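PDB 4H79: CRISPR-associated protein, Cse2 family from Thermobifida fusca, which probably binds nucleic acid as the CasB (Cse2) subunit of the type I-E CRISPR Cascade complex. Local coordinates for residues A91-L94 against Y95-Q99; T42-R45 against L46-G49. All coordinates share one frame; numbering follows the deposited sequence.

Following the chain from the N terminus, contact 2 comes first, in helix 37-49, and contact 1 follows in helix 80-99; they stand in series, neither nested nor crossing. Each joins two directly consecutive segments, so neither closes a loop: 42-45 with 46-49, and 91-94 with 95-99, are each consecutive turns of their own helix. The two contacts touch, with centres about 9 Å apart. Arg47 NH1 lies 3.0 Å from Ala96 O, a probable hydrogen bond, and Ala96 CB lies 3.7 Å from Leu46 CB. Helix 16-33 touches both, through Ile28 among others, while helix 61-64 flanks contact 2 and helix 144-160 flanks contact 1.

Contact 1 of 2, residues A91-L94 against Y95-Q99; sequences ALTL and YAIHQ
Main-chain hydrogen bonds join the two segments: Tyr95 N to Ala91 O at 2.9 Å, then Ala96 N to Leu92 O, Ile97 N to Thr93 O and His98 N to Leu94 O. The last, at 2.8 Å, runs nearly along the C=O axis, whereas the donors of the other three are tilted from their carbonyl planes.

Side-chain carbons pack mostly against backbone oxygens. Ile97 lays CG1 and CD1 over Thr93 O, CG1 at 3.5 Å, because chi1 of -71° turns this branch beside its own backbone N and back along the helix. Its CD1 ends 4.4 Å from Thr93 CG2, an apolar touch.

The aromatic groups run the other way. Tyr95 sets CB 3.5 Å from Ala91 O, and with CG anti to N (chi1 170°) the ring leads away from 91-94, Leu92 O lying at its edge. The ring meets Tyr167 edge-to-face. Tyr95 OH lies 2.7 Å from Gln99 OE1, a weak bond left unsettled because Gln29 OE1 competes for the same proton. His98 ND1 also bonds to Tyr167 OH, and Thr93 OG1 returns to His89 O.

Repeated i to i+4 bonding identifies a regular alpha-helix, here the largely buried C-terminal part of helix 80-99 in the all-helical Cse2 fold.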
loop_
_atom_site.group_PDB
_atom_site.type_symbol
_atom_site.label_atom_id
_atom_site.label_comp_id
_atom_site.label_asym_id
_atom_site.label_seq_id
_atom_site.Cartn_x
_atom_site.Cartn_y
_atom_site.Cartn_z
ATOM N N ALA A 91 0.266 4.762 0.263
ATOM C CA ALA A 91 -0.019 3.643 -0.644
ATOM C C ALA A 91 0.555 3.897 -2.034
ATOM O O ALA A 91 1.142 2.965 -2.648
ATOM C CB ALA A 91 -1.521 3.366 -0.721
ATOM N N LEU A 92 0.310 5.095 -2.588
ATOM C CA LEU A 92 0.826 5.439 -3.942
ATOM C C LEU A 92 2.329 5.415 -3.990
ATOM O O LEU A 92 2.909 4.943 -4.998
ATOM C CB LEU A 92 0.358 6.841 -4.372
ATOM C CG LEU A 92 -0.888 6.857 -5.279
ATOM C CD1 LEU A 92 -0.630 6.235 -6.654
ATOM C CD2 LEU A 92 -1.985 6.127 -4.654
ATOM N N THR A 93 2.966 5.918 -2.918
ATOM C CA THR A 93 4.497 5.935 -2.880
ATOM C C THR A 93 4.991 4.517 -2.834
ATOM O O THR A 93 5.959 4.138 -3.542
ATOM C CB THR A 93 4.955 6.689 -1.603
ATOM O OG1 THR A 93 4.448 8.046 -1.704
ATOM C CG2 THR A 93 6.493 6.727 -1.511
ATOM N N LEU A 94 4.371 3.669 -1.972
ATOM C CA LEU A 94 4.774 2.241 -1.928
ATOM C C LEU A 94 4.578 1.581 -3.302
ATOM O O LEU A 94 5.441 0.819 -3.783
ATOM C CB LEU A 94 3.977 1.442 -0.846
ATOM C CG LEU A 94 4.295 1.857 0.602
ATOM C CD1 LEU A 94 3.327 1.196 1.548
ATOM C CD2 LEU A 94 5.766 1.444 0.954
ATOM N N TYR A 95 3.431 1.810 -3.924
ATOM C CA TYR A 95 3.227 1.212 -5.250
ATOM C C TYR A 95 4.334 1.636 -6.257
ATOM O O TYR A 95 4.806 0.809 -7.091
ATOM C CB TYR A 95 1.796 1.616 -5.812
ATOM C CG TYR A 95 1.719 1.193 -7.278
ATOM C CD1 TYR A 95 1.585 -0.183 -7.615
ATOM C CD2 TYR A 95 1.823 2.159 -8.329
ATOM C CE1 TYR A 95 1.617 -0.598 -8.956
ATOM C CE2 TYR A 95 1.787 1.763 -9.664
ATOM C CZ TYR A 95 1.696 0.383 -9.956
ATOM O OH TYR A 95 1.667 -0.041 -11.274
ATOM N N ALA A 96 4.697 2.939 -6.239
ATOM C CA ALA A 96 5.766 3.451 -7.139
ATOM C C ALA A 96 7.086 2.720 -6.933
ATOM O O ALA A 96 7.819 2.446 -7.880
ATOM C CB ALA A 96 5.954 4.961 -6.909
ATOM N N ILE A 97 7.395 2.439 -5.680
ATOM C CA ILE A 97 8.614 1.661 -5.361
ATOM C C ILE A 97 8.454 0.226 -5.845
ATOM O O ILE A 97 9.347 -0.329 -6.514
ATOM C CB ILE A 97 8.810 1.642 -3.823
ATOM C CG1 ILE A 97 9.227 3.042 -3.335
ATOM C CG2 ILE A 97 9.922 0.615 -3.440
ATOM C CD1 ILE A 97 9.039 3.195 -1.846
ATOM N N HIS A 98 7.257 -0.353 -5.606
ATOM C CA HIS A 98 6.959 -1.766 -6.011
ATOM C C HIS A 98 7.015 -2.001 -7.488
ATOM O O HIS A 98 7.610 -2.996 -7.971
ATOM C CB HIS A 98 5.513 -2.089 -5.468
ATOM C CG HIS A 98 5.274 -3.554 -5.294
ATOM N ND1 HIS A 98 4.196 -4.036 -4.630
ATOM C CD2 HIS A 98 5.972 -4.665 -5.830
ATOM C CE1 HIS A 98 4.231 -5.421 -4.698
ATOM N NE2 HIS A 98 5.323 -5.794 -5.432
ATOM N N GLN A 99 6.446 -1.074 -8.273
ATOM C CA GLN A 99 6.350 -1.236 -9.756
ATOM C C GLN A 99 7.655 -0.960 -10.532
ATOM O O GLN A 99 7.849 -1.463 -11.639
ATOM C CB GLN A 99 5.220 -0.336 -10.311
ATOM C CG GLN A 99 4.841 -0.669 -11.765
ATOM C CD GLN A 99 4.213 -2.078 -11.882
ATOM O OE1 GLN A 99 3.146 -2.342 -11.312
ATOM N NE2 GLN A 99 4.872 -2.986 -12.593
#

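Contact 2 of 2, residues T42-R45 against L46-G49; sequences TLAR and LRRG
Four i to i+4 hydrogen bonds tie 42-45 to 46-49: Leu46 N to Thr42 O, Arg47 N to Leu43 O, Arg48 N to Ala44 O and Gly49 N to Arg45 O. Their N-H...O angles fall from 168° for Arg47 to 146° for Gly49, although the Gly49 N to Arg45 O distance is still 2.8 Å.

On the buried side, Leu46 packs alongside Thr42, the two pointing the same way. Its CG sits 3.3 Å from Thr42 O and its CD1 4.0 Å from Thr42 CG2, while Thr42 OG1 hydrogen-bonds to Arg38 O. Leu43 CD2 adds a looser apolar contact with Leu46 CD1, and both leucines touch Ala96. This is the two-sided pattern of an amphipathic alpha-helix: Leu43 and Leu46 face helix 80-99, and Arg45 and Arg48 lie on the exposed side.

Arg47 folds back over the preceding turn. Its chain bends at chi3 (-57°), bringing one guanidinium face over Leu43 O and Ala44 CA, both offset toward the rim. NH2 comes 3.4 Å from Ala44 CA, and NH1 lies 3.7 Å from Leu43 CB while hydrogen-bonding to Ala96 O of helix 80-99. Replacing Arg47 with an alanine would probably leave Ala96 O without this partner, losing this polar link between the two helices, and uncover the backbone around Leu43 and Ala44.

Arg48 takes a different course, with CG anti to the backbone N. A water lying in its guanidinium plane accepts from NE at 2.7 Å and donates weakly to Ala44 O, bridging the side chain to the turn before. Arg48 NH1 remains 4.7 Å from Arg45 NE, a pair of like charges that do not touch.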
loop_
_atom_site.group_PDB
_atom_site.type_symbol
_atom_site.label_atom_id
_atom_site.label_comp_id
_atom_site.label_asym_id
_atom_site.label_seq_id
_atom_site.Cartn_x
_atom_site.Cartn_y
_atom_site.Cartn_z
ATOM N N THR A 42 5.487 10.361 -13.050
ATOM C CA THR A 42 4.735 10.356 -11.824
ATOM C C THR A 42 5.241 9.325 -10.802
ATOM O O THR A 42 5.444 9.648 -9.611
ATOM C CB THR A 42 3.229 10.071 -12.101
ATOM O OG1 THR A 42 2.733 11.174 -12.859
ATOM C CG2 THR A 42 2.427 9.919 -10.780
ATOM N N LEU A 43 5.476 8.098 -11.256
ATOM C CA LEU A 43 6.004 7.054 -10.350
ATOM C C LEU A 43 7.412 7.453 -9.887
ATOM O O LEU A 43 7.705 7.312 -8.663
ATOM C CB LEU A 43 6.110 5.718 -11.118
ATOM C CG LEU A 43 4.730 5.132 -11.428
ATOM C CD1 LEU A 43 4.907 3.859 -12.237
ATOM C CD2 LEU A 43 3.926 4.837 -10.130
ATOM N N ALA A 44 8.264 7.995 -10.782
ATOM C CA ALA A 44 9.626 8.421 -10.357
ATOM C C ALA A 44 9.556 9.534 -9.327
ATOM O O ALA A 44 10.328 9.556 -8.307
ATOM C CB ALA A 44 10.419 8.951 -11.556
ATOM N N ARG A 45 8.680 10.513 -9.568
ATOM C CA ARG A 45 8.548 11.631 -8.555
ATOM C C ARG A 45 8.021 11.143 -7.192
ATOM O O ARG A 45 8.476 11.635 -6.128
ATOM C CB ARG A 45 7.625 12.734 -9.101
ATOM C CG ARG A 45 8.317 13.519 -10.247
ATOM C CD ARG A 45 7.356 14.456 -10.988
ATOM N NE ARG A 45 7.192 15.659 -10.184
ATOM C CZ ARG A 45 6.177 16.521 -10.303
ATOM N NH1 ARG A 45 5.214 16.319 -11.207
ATOM N NH2 ARG A 45 6.121 17.582 -9.502
ATOM N N LEU A 46 7.071 10.196 -7.222
ATOM C CA LEU A 46 6.595 9.562 -5.988
ATOM C C LEU A 46 7.742 8.867 -5.215
ATOM O O LEU A 46 7.874 9.056 -3.981
ATOM C CB LEU A 46 5.527 8.539 -6.267
ATOM C CG LEU A 46 4.133 9.174 -6.600
ATOM C CD1 LEU A 46 3.249 8.145 -7.257
ATOM C CD2 LEU A 46 3.484 9.810 -5.379
ATOM N N ARG A 47 8.587 8.087 -5.925
ATOM C CA ARG A 47 9.752 7.552 -5.246
ATOM C C ARG A 47 10.698 8.604 -4.676
ATOM O O ARG A 47 11.238 8.449 -3.589
ATOM C CB ARG A 47 10.537 6.613 -6.206
ATOM C CG ARG A 47 9.714 5.303 -6.490
ATOM C CD ARG A 47 10.653 4.332 -7.335
ATOM N NE ARG A 47 11.148 4.943 -8.617
ATOM C CZ ARG A 47 10.491 4.858 -9.793
ATOM N NH1 ARG A 47 9.306 4.239 -9.838
ATOM N NH2 ARG A 47 11.023 5.365 -10.895
ATOM N N ARG A 48 10.947 9.673 -5.419
ATOM C CA ARG A 48 11.906 10.681 -4.984
ATOM C C ARG A 48 11.313 11.420 -3.778
ATOM O O ARG A 48 12.055 11.923 -2.904
ATOM C CB ARG A 48 12.214 11.655 -6.154
ATOM C CG ARG A 48 13.174 12.794 -5.806
ATOM C CD ARG A 48 13.920 13.305 -7.053
ATOM N NE ARG A 48 13.033 13.908 -8.066
ATOM C CZ ARG A 48 12.529 15.126 -7.979
ATOM N NH1 ARG A 48 11.765 15.587 -8.969
ATOM N NH2 ARG A 48 12.798 15.892 -6.893
ATOM N N GLY A 49 9.978 11.520 -3.735
ATOM C CA GLY A 49 9.254 12.123 -2.574
ATOM C C GLY A 49 9.162 11.289 -1.302
ATOM O O GLY A 49 8.774 11.825 -0.242
HETATM O O HOH W 1 12.234 11.995 -9.779
#